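Local coordinates for protein OBCA, Oxalate Biosynthetic Component A (Burkholderia glumae, PDB 4NNB) that combines an N-terminal domain characteristic of its family with a TIM-barrel-type part, and holds a magnesium ion and oxaloacetate in this model, at residues K117-A122 / L175-E180; G139-E144 / L149-R154; G488-K491 / W496-V499. All coordinates share one frame; numbering follows the deposited sequence.

In the fold
Contacts 1 and 2 both lie in the N-terminal family domain, and contact 2 is nested along the chain inside the loop that contact 1 closes; contact 3 follows much later, near the C-terminal end. The centres of contacts 1 and 2 are about 16 Å apart, and the three-stranded antiparallel sheet links them: strand 114-115 leads into helix 117-121 of contact 1, while strands 141-142 and 148-149 pair in contact 2. Contact 3, about 16 Å from contact 2 and about 24 Å from contact 1 between centres, joins strand 489-491 to helix 495-507. Val142 CG2 meets Arg490 CD at 3.6 Å, so this late part of the chain packs directly against the N-terminal domain.

Contact 1 (K117-A122 / L175-E180); sequences KPWLAA and LKNMEE
Trp119 lays one face of its indole over the side chain of Asn177, and this overlap carries most of a small helix-helix contact between the short helix 117-121 and the end of helix 172-180 in the N-terminal domain. The backbones stay well apart, Trp119 CA lying 8.6 Å from Asn177 CA, and the ring bridges the space between them. Asn177 CB sits over the six-membered ring in a CH-pi contact, 3.8 Å from its centroid and 23° off the normal, displaced toward the rim. In both residues CG stands anti to the carbonyl carbon (chi1 near -70° in both), which sends the indole and the amide into the same gap. The amide does not lie flat on the indole: the two planes are 35° apart, and ND2 reaches toward the pyrrole end, 3.5 Å from Trp119 NE1, without a hydrogen bond between them. Phe115, in strand 114-115, meets the Trp119 ring edge-to-face and also touches Met178, tying both helices to the sheet. Met178 itself adds a looser apolar contact from an oblique direction before its chain turns away toward Ile167 and Trp183; its CG is 4.3 Å from Trp119 CZ3.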
ATOM      1  N   LYS A 117      26.247   5.465  -8.882  1.00 28.18           N
ATOM      2  CA  LYS A 117      25.646   6.772  -8.640  1.00 31.22           C
ATOM      3  C   LYS A 117      25.925   7.837  -9.722  1.00 30.84           C
ATOM      4  O   LYS A 117      24.997   8.542 -10.132  1.00 28.94           O
ATOM      5  CB  LYS A 117      26.043   7.288  -7.254  1.00 29.68           C
ATOM      6  CG  LYS A 117      25.499   8.678  -6.927  1.00 33.58           C
ATOM      7  CD  LYS A 117      25.716   8.980  -5.449  1.00 35.04           C
ATOM      8  CE  LYS A 117      25.221  10.364  -5.074  1.00 40.92           C
ATOM      9  NZ  LYS A 117      24.811  10.409  -3.633  1.00 47.65           N
ATOM     10  N   PRO A 118      27.187   7.959 -10.190  1.00 28.24           N
ATOM     11  CA  PRO A 118      27.417   8.962 -11.245  1.00 32.03           C
ATOM     12  C   PRO A 118      26.614   8.726 -12.532  1.00 32.99           C
ATOM     13  O   PRO A 118      26.353   9.696 -13.251  1.00 32.14           O
ATOM     14  CB  PRO A 118      28.922   8.848 -11.533  1.00 28.97           C
ATOM     15  CG  PRO A 118      29.512   8.220 -10.308  1.00 33.60           C
ATOM     16  CD  PRO A 118      28.439   7.295  -9.779  1.00 26.44           C
ATOM     17  N   TRP A 119      26.225   7.488 -12.828  1.00 28.14           N
ATOM     18  CA  TRP A 119      25.397   7.254 -14.009  1.00 28.47           C
ATOM     19  C   TRP A 119      24.036   7.904 -13.848  1.00 31.23           C
ATOM     20  O   TRP A 119      23.529   8.553 -14.766  1.00 30.07           O
ATOM     21  CB  TRP A 119      25.192   5.766 -14.264  1.00 27.25           C
ATOM     22  CG  TRP A 119      26.397   5.050 -14.730  1.00 29.66           C
ATOM     23  CD1 TRP A 119      27.686   5.518 -14.739  1.00 28.71           C
ATOM     24  CD2 TRP A 119      26.447   3.725 -15.256  1.00 26.88           C
ATOM     25  NE1 TRP A 119      28.526   4.557 -15.234  1.00 30.76           N
ATOM     26  CE2 TRP A 119      27.793   3.447 -15.555  1.00 28.23           C
ATOM     27  CE3 TRP A 119      25.483   2.740 -15.488  1.00 30.25           C
ATOM     28  CZ2 TRP A 119      28.197   2.225 -16.084  1.00 29.46           C
ATOM     29  CZ3 TRP A 119      25.887   1.533 -16.015  1.00 33.03           C
ATOM     30  CH2 TRP A 119      27.233   1.285 -16.311  1.00 31.90           C
ATOM     31  N   LEU A 120      23.444   7.726 -12.671  1.00 29.10           N
ATOM     32  CA  LEU A 120      22.111   8.241 -12.405  1.00 32.46           C
ATOM     33  C   LEU A 120      22.175   9.744 -12.207  1.00 33.04           C
ATOM     34  O   LEU A 120      21.213  10.460 -12.480  1.00 31.96           O
ATOM     35  CB  LEU A 120      21.528   7.577 -11.149  1.00 33.69           C
ATOM     36  CG  LEU A 120      21.131   6.100 -11.260  1.00 35.04           C
ATOM     37  CD1 LEU A 120      20.999   5.461  -9.876  1.00 38.62           C
ATOM     38  CD2 LEU A 120      19.826   5.985 -12.002  1.00 31.33           C
ATOM     39  N   ALA A 121      23.316  10.218 -11.726  1.00 30.32           N
ATOM     40  CA  ALA A 121      23.477  11.641 -11.431  1.00 36.75           C
ATOM     41  C   ALA A 121      23.599  12.450 -12.716  1.00 36.75           C
ATOM     42  O   ALA A 121      23.444  13.670 -12.708  1.00 40.96           O
ATOM     43  CB  ALA A 121      24.683  11.872 -10.527  1.00 33.89           C
ATOM     44  N   ALA A 122      23.872  11.752 -13.815  1.00 35.02           N
ATOM     45  CA  ALA A 122      23.970  12.352 -15.139  1.00 34.46           C
ATOM     46  C   ALA A 122      22.596  12.708 -15.707  1.00 39.57           C
ATOM     47  O   ALA A 122      22.494  13.296 -16.787  1.00 36.28           O
ATOM     48  CB  ALA A 122      24.704  11.406 -16.083  1.00 33.86           C
ATOM     49  N   LEU A 175      23.501   5.168 -22.067  1.00 28.91           N
ATOM     50  CA  LEU A 175      22.970   4.034 -22.825  1.00 30.60           C
ATOM     51  C   LEU A 175      24.113   3.128 -23.272  1.00 29.68           C
ATOM     52  O   LEU A 175      24.037   1.898 -23.135  1.00 28.40           O
ATOM     53  CB  LEU A 175      22.121   4.506 -24.010  1.00 32.87           C
ATOM     54  CG  LEU A 175      21.364   3.422 -24.795  1.00 37.97           C
ATOM     55  CD1 LEU A 175      20.731   2.380 -23.865  1.00 38.13           C
ATOM     56  CD2 LEU A 175      20.296   4.040 -25.709  1.00 35.99           C
ATOM     57  N   LYS A 176      25.194   3.736 -23.764  1.00 30.13           N
ATOM     58  CA  LYS A 176      26.373   2.967 -24.136  1.00 28.46           C
ATOM     59  C   LYS A 176      26.987   2.220 -22.944  1.00 29.03           C
ATOM     60  O   LYS A 176      27.311   1.039 -23.063  1.00 28.89           O
ATOM     61  CB  LYS A 176      27.418   3.851 -24.843  1.00 33.71           C
ATOM     62  CG  LYS A 176      27.041   4.205 -26.298  1.00 33.58           C
ATOM     63  CD  LYS A 176      26.940   2.934 -27.152  1.00 34.61           C
ATOM     64  CE  LYS A 176      26.700   3.233 -28.633  1.00 47.92           C
ATOM     65  NZ  LYS A 176      27.142   2.077 -29.492  1.00 47.19           N
ATOM     66  N   ASN A 177      27.160   2.901 -21.811  1.00 27.80           N
ATOM     67  CA  ASN A 177      27.651   2.232 -20.603  1.00 29.80           C
ATOM     68  C   ASN A 177      26.766   1.039 -20.223  1.00 28.20           C
ATOM     69  O   ASN A 177      27.251  -0.010 -19.785  1.00 27.93           O
ATOM     70  CB  ASN A 177      27.682   3.193 -19.413  1.00 26.56           C
ATOM     71  CG  ASN A 177      28.727   4.292 -19.560  1.00 35.19           C
ATOM     72  OD1 ASN A 177      29.572   4.253 -20.456  1.00 33.90           O
ATOM     73  ND2 ASN A 177      28.669   5.279 -18.667  1.00 31.84           N
ATOM     74  N   MET A 178      25.461   1.217 -20.382  1.00 29.30           N
ATOM     75  CA  MET A 178      24.512   0.157 -20.061  1.00 29.76           C
ATOM     76  C   MET A 178      24.682  -1.035 -21.002  1.00 29.12           C
ATOM     77  O   MET A 178      24.696  -2.196 -20.572  1.00 27.07           O
ATOM     78  CB  MET A 178      23.078   0.699 -20.129  1.00 28.27           C
ATOM     79  CG  MET A 178      22.707   1.603 -18.946  1.00 26.80           C
ATOM     80  SD  MET A 178      21.134   2.451 -19.196  1.00 30.73           S
ATOM     81  CE  MET A 178      20.002   1.063 -19.322  1.00 33.94           C
ATOM     82  N   GLU A 179      24.812  -0.750 -22.292  1.00 26.57           N
ATOM     83  CA  GLU A 179      24.974  -1.826 -23.260  1.00 29.46           C
ATOM     84  C   GLU A 179      26.279  -2.579 -23.025  1.00 29.96           C
ATOM     85  O   GLU A 179      26.323  -3.799 -23.159  1.00 31.38           O
ATOM     86  CB  GLU A 179      24.825  -1.296 -24.688  1.00 30.81           C
ATOM     87  CG  GLU A 179      23.382  -0.903 -24.971  1.00 33.54           C
ATOM     88  CD  GLU A 179      23.218  -0.007 -26.178  1.00 37.64           C
ATOM     89  OE1 GLU A 179      24.234   0.500 -26.699  1.00 36.67           O
ATOM     90  OE2 GLU A 179      22.063   0.200 -26.598  1.00 35.51           O
ATOM     91  N   GLU A 180      27.331  -1.867 -22.629  1.00 30.78           N
ATOM     92  CA  GLU A 180      28.594  -2.534 -22.309  1.00 32.87           C
ATOM     93  C   GLU A 180      28.434  -3.392 -21.057  1.00 32.58           C
ATOM     94  O   GLU A 180      29.117  -4.405 -20.883  1.00 29.20           O
ATOM     95  CB  GLU A 180      29.718  -1.519 -22.102  1.00 35.91           C
ATOM     96  CG  GLU A 180      31.076  -2.172 -21.886  1.00 46.02           C
ATOM     97  CD  GLU A 180      32.119  -1.221 -21.321  1.00 55.57           C
ATOM     98  OE1 GLU A 180      31.915   0.010 -21.396  1.00 60.34           O
ATOM     99  OE2 GLU A 180      33.143  -1.710 -20.796  1.00 55.57           O
TER

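Contact 2 (G139-E144 / L149-R154); sequences GWIVSE and LWEHER
Trp140 carries Trp150 CB over one face of its indole, in a CH-pi contact 3.9 Å from the centroid of the five-membered ring and 16° off the normal. The two tryptophan side chains cross at about a right angle, but their five-membered rings are inclined by only 37°, an oblique pairing in which Trp140 CD1 approaches Trp150 CE3 at 3.8 Å. On one face of the Trp150 ring lies His152 CD2; at its edge are Gly139, whose carbonyl O is 3.6 Å from CZ3, and the carbonyl O of Arg154. Trp150 NE1 donates to that oxygen in the plane of its own ring, although the oxygen is met from well above the carbonyl plane. Trp140 NE1 bonds instead to ND1 of His157.

The backbones form an antiparallel beta hairpin, with Ile141 and Leu149 as a hydrogen-bonded pair: Ile141 N to Leu149 O and Leu149 N to Ile141 O are both 2.8 Å. Gly139, at positive phi, is the C-prime residue of the Schellman motif that ends helix 125-137, so the chain leaves the helix directly into this strand. Its carbonyl O accepts from two waters, one also bound by Glu151 N and the other by His152 NE2.

On the face that carries Ile141 and Leu149, Ile141 CD1 comes within 4.0 Å of Glu151 CD as the two side chains cross. Toward the turn, Leu149 CD1 rests against Ser143 CB at 3.7 Å, while Ser143 OG receives the backbone N-H groups of Gln145 and Asp147.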
ATOM      1  N   GLY A 139      13.857  -5.499  -7.316  1.00 21.74           N
ATOM      2  CA  GLY A 139      14.651  -6.046  -6.227  1.00 24.78           C
ATOM      3  C   GLY A 139      16.102  -5.594  -6.165  1.00 26.37           C
ATOM      4  O   GLY A 139      16.887  -6.119  -5.364  1.00 24.33           O
ATOM      5  N   TRP A 140      16.483  -4.643  -7.012  1.00 24.37           N
ATOM      6  CA  TRP A 140      17.809  -4.035  -6.861  1.00 24.99           C
ATOM      7  C   TRP A 140      17.758  -3.198  -5.598  1.00 24.31           C
ATOM      8  O   TRP A 140      16.685  -2.740  -5.203  1.00 26.78           O
ATOM      9  CB  TRP A 140      18.144  -3.113  -8.036  1.00 24.67           C
ATOM     10  CG  TRP A 140      18.333  -3.779  -9.371  1.00 25.71           C
ATOM     11  CD1 TRP A 140      17.473  -4.644  -9.991  1.00 28.38           C
ATOM     12  CD2 TRP A 140      19.424  -3.572 -10.289  1.00 24.00           C
ATOM     13  NE1 TRP A 140      17.975  -5.004 -11.228  1.00 28.74           N
ATOM     14  CE2 TRP A 140      19.170  -4.361 -11.429  1.00 29.80           C
ATOM     15  CE3 TRP A 140      20.595  -2.808 -10.243  1.00 29.79           C
ATOM     16  CZ2 TRP A 140      20.052  -4.405 -12.525  1.00 33.39           C
ATOM     17  CZ3 TRP A 140      21.470  -2.850 -11.332  1.00 32.01           C
ATOM     18  CH2 TRP A 140      21.190  -3.641 -12.454  1.00 33.04           C
ATOM     19  N   ILE A 141      18.902  -2.983  -4.961  1.00 24.90           N
ATOM     20  CA  ILE A 141      18.919  -2.179  -3.742  1.00 27.91           C
ATOM     21  C   ILE A 141      19.905  -1.021  -3.828  1.00 30.39           C
ATOM     22  O   ILE A 141      20.814  -1.027  -4.658  1.00 28.51           O
ATOM     23  CB  ILE A 141      19.187  -3.044  -2.481  1.00 27.49           C
ATOM     24  CG1 ILE A 141      20.487  -3.835  -2.620  1.00 36.80           C
ATOM     25  CG2 ILE A 141      18.022  -4.021  -2.252  1.00 30.64           C
ATOM     26  CD1 ILE A 141      21.677  -3.205  -1.936  1.00 36.52           C
ATOM     27  N   VAL A 142      19.703  -0.022  -2.977  1.00 26.34           N
ATOM     28  CA  VAL A 142      20.603   1.125  -2.920  1.00 29.93           C
ATOM     29  C   VAL A 142      21.719   0.849  -1.911  1.00 32.26           C
ATOM     30  O   VAL A 142      21.444   0.465  -0.774  1.00 30.63           O
ATOM     31  CB  VAL A 142      19.849   2.397  -2.495  1.00 28.88           C
ATOM     32  CG1 VAL A 142      20.817   3.541  -2.255  1.00 29.16           C
ATOM     33  CG2 VAL A 142      18.790   2.775  -3.534  1.00 27.21           C
ATOM     34  N   SER A 143      22.974   1.030  -2.314  1.00 27.37           N
ATOM     35  CA  SER A 143      24.093   0.837  -1.376  1.00 29.14           C
ATOM     36  C   SER A 143      24.359   2.098  -0.547  1.00 30.12           C
ATOM     37  O   SER A 143      23.771   3.151  -0.799  1.00 30.02           O
ATOM     38  CB  SER A 143      25.366   0.451  -2.131  1.00 31.55           C
ATOM     39  OG  SER A 143      25.899   1.582  -2.804  1.00 30.54           O
ATOM     40  N   GLU A 144      25.264   2.013   0.428  1.00 33.72           N
ATOM     41  CA  GLU A 144      25.591   3.200   1.234  1.00 35.70           C
ATOM     42  C   GLU A 144      26.216   4.321   0.398  1.00 38.79           C
ATOM     43  O   GLU A 144      26.144   5.493   0.762  1.00 38.72           O
ATOM     44  CB  GLU A 144      26.497   2.854   2.423  1.00 38.06           C
ATOM     45  CG  GLU A 144      26.764   4.044   3.365  1.00 49.48           C
ATOM     46  CD  GLU A 144      25.494   4.837   3.718  1.00 54.71           C
ATOM     47  OE1 GLU A 144      24.463   4.213   4.075  1.00 48.01           O
ATOM     48  OE2 GLU A 144      25.533   6.090   3.633  1.00 53.32           O
ATOM     49  N   LEU A 149      22.461  -1.785  -6.794  1.00 31.05           N
ATOM     50  CA  LEU A 149      23.119  -3.086  -6.864  1.00 32.80           C
ATOM     51  C   LEU A 149      22.092  -4.202  -7.002  1.00 33.41           C
ATOM     52  O   LEU A 149      21.053  -4.172  -6.345  1.00 30.07           O
ATOM     53  CB  LEU A 149      23.941  -3.321  -5.592  1.00 33.68           C
ATOM     54  CG  LEU A 149      24.981  -2.257  -5.222  1.00 36.73           C
ATOM     55  CD1 LEU A 149      25.832  -2.706  -4.048  1.00 41.17           C
ATOM     56  CD2 LEU A 149      25.862  -1.955  -6.412  1.00 38.71           C
ATOM     57  N   TRP A 150      22.380  -5.188  -7.847  1.00 30.48           N
ATOM     58  CA  TRP A 150      21.604  -6.428  -7.852  1.00 33.21           C
ATOM     59  C   TRP A 150      22.463  -7.497  -7.197  1.00 33.80           C
ATOM     60  O   TRP A 150      23.537  -7.816  -7.692  1.00 35.48           O
ATOM     61  CB  TRP A 150      21.229  -6.819  -9.277  1.00 28.57           C
ATOM     62  CG  TRP A 150      20.561  -8.164  -9.435  1.00 32.94           C
ATOM     63  CD1 TRP A 150      21.064  -9.257 -10.084  1.00 34.20           C
ATOM     64  CD2 TRP A 150      19.257  -8.543  -8.963  1.00 32.12           C
ATOM     65  NE1 TRP A 150      20.156 -10.287 -10.044  1.00 35.57           N
ATOM     66  CE2 TRP A 150      19.043  -9.879  -9.362  1.00 32.89           C
ATOM     67  CE3 TRP A 150      18.261  -7.888  -8.239  1.00 28.47           C
ATOM     68  CZ2 TRP A 150      17.862 -10.572  -9.058  1.00 37.04           C
ATOM     69  CZ3 TRP A 150      17.092  -8.577  -7.936  1.00 30.13           C
ATOM     70  CH2 TRP A 150      16.898  -9.901  -8.353  1.00 32.20           C
ATOM     71  N   GLU A 151      22.005  -8.025  -6.066  1.00 33.47           N
ATOM     72  CA  GLU A 151      22.829  -8.934  -5.275  1.00 36.39           C
ATOM     73  C   GLU A 151      22.441 -10.396  -5.445  1.00 36.41           C
ATOM     74  O   GLU A 151      22.369 -11.146  -4.471  1.00 39.14           O
ATOM     75  CB  GLU A 151      22.782  -8.537  -3.801  1.00 36.59           C
ATOM     76  CG  GLU A 151      23.235  -7.100  -3.556  1.00 34.45           C
ATOM     77  CD  GLU A 151      23.388  -6.777  -2.083  1.00 45.87           C
ATOM     78  OE1 GLU A 151      22.484  -7.120  -1.294  1.00 48.18           O
ATOM     79  OE2 GLU A 151      24.418  -6.176  -1.714  1.00 54.42           O
ATOM     80  N   HIS A 152      22.185 -10.793  -6.685  1.00 31.09           N
ATOM     81  CA  HIS A 152      21.878 -12.184  -6.990  1.00 37.75           C
ATOM     82  C   HIS A 152      22.516 -12.609  -8.307  1.00 41.67           C
ATOM     83  O   HIS A 152      22.921 -11.773  -9.123  1.00 39.80           O
ATOM     84  CB  HIS A 152      20.363 -12.412  -7.053  1.00 33.37           C
ATOM     85  CG  HIS A 152      19.609 -11.826  -5.895  1.00 37.28           C
ATOM     86  ND1 HIS A 152      19.468 -12.479  -4.691  1.00 37.47           N
ATOM     87  CD2 HIS A 152      18.949 -10.650  -5.768  1.00 35.47           C
ATOM     88  CE1 HIS A 152      18.749 -11.729  -3.868  1.00 35.88           C
ATOM     89  NE2 HIS A 152      18.424 -10.617  -4.497  1.00 36.44           N
ATOM     90  N   GLU A 153      22.588 -13.918  -8.512  1.00 43.29           N
ATOM     91  CA  GLU A 153      23.198 -14.485  -9.710  1.00 48.77           C
ATOM     92  C   GLU A 153      22.322 -14.288 -10.945  1.00 47.65           C
ATOM     93  O   GLU A 153      22.689 -13.547 -11.859  1.00 57.13           O
ATOM     94  CB  GLU A 153      23.490 -15.972  -9.501  1.00 49.01           C
ATOM     95  CG  GLU A 153      23.215 -16.472  -8.081  1.00 57.40           C
ATOM     96  CD  GLU A 153      21.733 -16.662  -7.789  1.00 58.40           C
ATOM     97  OE1 GLU A 153      20.992 -17.088  -8.704  1.00 55.75           O
ATOM     98  OE2 GLU A 153      21.314 -16.379  -6.643  1.00 58.28           O
ATOM     99  N   ARG A 154      21.155 -14.926 -10.956  1.00 44.16           N
ATOM    100  CA  ARG A 154      20.234 -14.851 -12.092  1.00 41.06           C
ATOM    101  C   ARG A 154      19.338 -13.613 -12.056  1.00 37.67           C
ATOM    102  O   ARG A 154      19.100 -13.044 -10.992  1.00 38.57           O
ATOM    103  CB  ARG A 154      19.347 -16.098 -12.124  1.00 48.87           C
ATOM    104  CG  ARG A 154      20.092 -17.406 -11.890  1.00 55.43           C
ATOM    105  CD  ARG A 154      19.117 -18.580 -11.815  1.00 59.27           C
ATOM    106  NE  ARG A 154      19.802 -19.847 -11.580  1.00 61.55           N
ATOM    107  CZ  ARG A 154      20.211 -20.661 -12.548  1.00 63.56           C
ATOM    108  NH1 ARG A 154      19.998 -20.340 -13.820  1.00 67.19           N
ATOM    109  NH2 ARG A 154      20.828 -21.795 -12.247  1.00 60.93           N
TER
HETATM  110  O   HOH W   1      19.473  -7.087  -4.853  1.00 31.13           O
HETATM  111  O   HOH W   2      16.296  -8.411  -3.756  1.00 36.02           O

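Contact 3 (G488-K491 / W496-V499); sequences GVRK and WEQV
Arg490 and Glu497 meet in a bidentate, end-on salt bridge that ties strand 489-491, one half of a two-stranded antiparallel sheet with strand 479-481, to the first turn of helix 495-507. Each terminal nitrogen takes its own oxygen: NH1 of Arg490 reaches OE2 of Glu497 at 2.9 Å, and NH2 of Arg490 reaches OE1 of Glu497 at the same distance, both nearly straight. The carboxylate lies at the guanidinium edge, its oxygens close to the guanidinium plane, yet the two flat groups are twisted 42° apart. OE2 is met on its syn side, and the twist leaves NH1 tilted out of the carboxylate plane, while NH2 meets OE1 from above that plane. The side chains come from opposite directions; CG of Glu497 is anti to its backbone N (chi1 -177°), and the chain runs on extended to the bridge.

Packing contacts come from helix 125-137, where Val132 and Thr136 touch the Arg490 side chain.

Further hydrogen bonds and charges fix both groups. NE of Arg490 forms a salt bridge with Asp482, so the buried guanidinium faces two acidic residues, which would probably stabilise its positive charge. OE2 of Glu497 also accepts from the backbone N of Arg493, linking the carboxylate to the connection before the helix. On the strand side, NH1 of Arg490 also turns back to the carbonyl O of Lys491 at 3.2 Å.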
ATOM      1  N   GLY A 488      16.279  10.682  -5.161  1.00 26.00           N
ATOM      2  CA  GLY A 488      15.879  10.708  -3.761  1.00 30.15           C
ATOM      3  C   GLY A 488      14.757   9.780  -3.297  1.00 32.74           C
ATOM      4  O   GLY A 488      14.380   9.827  -2.118  1.00 28.24           O
ATOM      5  N   VAL A 489      14.217   8.960  -4.202  1.00 30.68           N
ATOM      6  CA  VAL A 489      13.096   8.064  -3.878  1.00 29.21           C
ATOM      7  C   VAL A 489      13.349   6.644  -4.395  1.00 30.40           C
ATOM      8  O   VAL A 489      13.964   6.466  -5.444  1.00 29.85           O
ATOM      9  CB  VAL A 489      11.762   8.592  -4.475  1.00 31.89           C
ATOM     10  CG1 VAL A 489      10.573   7.639  -4.151  1.00 28.72           C
ATOM     11  CG2 VAL A 489      11.464   9.998  -3.964  1.00 32.92           C
ATOM     12  N   ARG A 490      12.887   5.639  -3.652  1.00 29.16           N
ATOM     13  CA  ARG A 490      13.001   4.242  -4.073  1.00 28.76           C
ATOM     14  C   ARG A 490      11.888   3.410  -3.437  1.00 30.98           C
ATOM     15  O   ARG A 490      11.181   3.890  -2.550  1.00 27.39           O
ATOM     16  CB  ARG A 490      14.347   3.659  -3.645  1.00 27.75           C
ATOM     17  CG  ARG A 490      14.579   3.711  -2.123  1.00 27.37           C
ATOM     18  CD  ARG A 490      15.707   2.772  -1.708  1.00 27.21           C
ATOM     19  NE  ARG A 490      16.183   2.986  -0.342  1.00 25.57           N
ATOM     20  CZ  ARG A 490      15.678   2.378   0.727  1.00 31.39           C
ATOM     21  NH1 ARG A 490      14.671   1.522   0.586  1.00 26.88           N
ATOM     22  NH2 ARG A 490      16.163   2.631   1.935  1.00 26.87           N
ATOM     23  N   LYS A 491      11.747   2.166  -3.887  1.00 27.85           N
ATOM     24  CA  LYS A 491      10.817   1.225  -3.272  1.00 28.62           C
ATOM     25  C   LYS A 491      11.289   0.897  -1.864  1.00 27.24           C
ATOM     26  O   LYS A 491      12.489   0.678  -1.624  1.00 27.12           O
ATOM     27  CB  LYS A 491      10.692  -0.050  -4.120  1.00 24.71           C
ATOM     28  CG  LYS A 491       9.861   0.146  -5.401  1.00 29.49           C
ATOM     29  CD  LYS A 491       8.376   0.379  -5.055  1.00 29.78           C
ATOM     30  CE  LYS A 491       7.553   0.931  -6.208  1.00 28.81           C
ATOM     31  NZ  LYS A 491       7.063  -0.107  -7.159  1.00 25.76           N
ATOM     32  N   TRP A 496       8.165  -2.363   7.600  1.00 23.41           N
ATOM     33  CA  TRP A 496       9.031  -2.089   8.751  1.00 26.33           C
ATOM     34  C   TRP A 496       9.988  -0.914   8.478  1.00 26.72           C
ATOM     35  O   TRP A 496      10.299  -0.134   9.380  1.00 24.82           O
ATOM     36  CB  TRP A 496       9.823  -3.339   9.145  1.00 25.99           C
ATOM     37  CG  TRP A 496      10.807  -3.755   8.098  1.00 29.86           C
ATOM     38  CD1 TRP A 496      10.618  -4.690   7.116  1.00 27.54           C
ATOM     39  CD2 TRP A 496      12.137  -3.244   7.920  1.00 29.37           C
ATOM     40  NE1 TRP A 496      11.750  -4.783   6.336  1.00 29.93           N
ATOM     41  CE2 TRP A 496      12.695  -3.910   6.811  1.00 30.41           C
ATOM     42  CE3 TRP A 496      12.905  -2.285   8.589  1.00 28.89           C
ATOM     43  CZ2 TRP A 496      13.988  -3.641   6.352  1.00 33.82           C
ATOM     44  CZ3 TRP A 496      14.192  -2.019   8.131  1.00 35.61           C
ATOM     45  CH2 TRP A 496      14.718  -2.695   7.029  1.00 34.59           C
ATOM     46  N   GLU A 497      10.441  -0.775   7.236  1.00 25.40           N
ATOM     47  CA  GLU A 497      11.364   0.314   6.925  1.00 27.98           C
ATOM     48  C   GLU A 497      10.648   1.661   6.998  1.00 28.18           C
ATOM     49  O   GLU A 497      11.186   2.631   7.542  1.00 25.58           O
ATOM     50  CB  GLU A 497      12.048   0.119   5.565  1.00 24.19           C
ATOM     51  CG  GLU A 497      13.066   1.222   5.276  1.00 27.65           C
ATOM     52  CD  GLU A 497      13.878   0.962   4.035  1.00 27.02           C
ATOM     53  OE1 GLU A 497      15.113   1.075   4.112  1.00 29.22           O
ATOM     54  OE2 GLU A 497      13.282   0.659   2.974  1.00 27.98           O
ATOM     55  N   GLN A 498       9.424   1.706   6.476  1.00 24.66           N
ATOM     56  CA  GLN A 498       8.604   2.911   6.559  1.00 25.33           C
ATOM     57  C   GLN A 498       8.285   3.271   8.000  1.00 24.40           C
ATOM     58  O   GLN A 498       8.280   4.448   8.360  1.00 25.85           O
ATOM     59  CB  GLN A 498       7.329   2.744   5.718  1.00 23.38           C
ATOM     60  CG  GLN A 498       7.660   2.491   4.236  1.00 20.78           C
ATOM     61  CD  GLN A 498       6.477   1.977   3.428  1.00 25.86           C
ATOM     62  OE1 GLN A 498       5.647   1.210   3.932  1.00 22.70           O
ATOM     63  NE2 GLN A 498       6.392   2.403   2.173  1.00 23.82           N
ATOM     64  N   VAL A 499       8.046   2.252   8.823  1.00 24.62           N
ATOM     65  CA  VAL A 499       7.841   2.446  10.253  1.00 24.38           C
ATOM     66  C   VAL A 499       9.079   3.073  10.931  1.00 28.28           C
ATOM     67  O   VAL A 499       8.943   4.029  11.699  1.00 26.85           O
ATOM     68  CB  VAL A 499       7.463   1.118  10.947  1.00 25.17           C
ATOM     69  CG1 VAL A 499       7.418   1.289  12.458  1.00 24.44           C
ATOM     70  CG2 VAL A 499       6.103   0.600  10.430  1.00 25.51           C
TER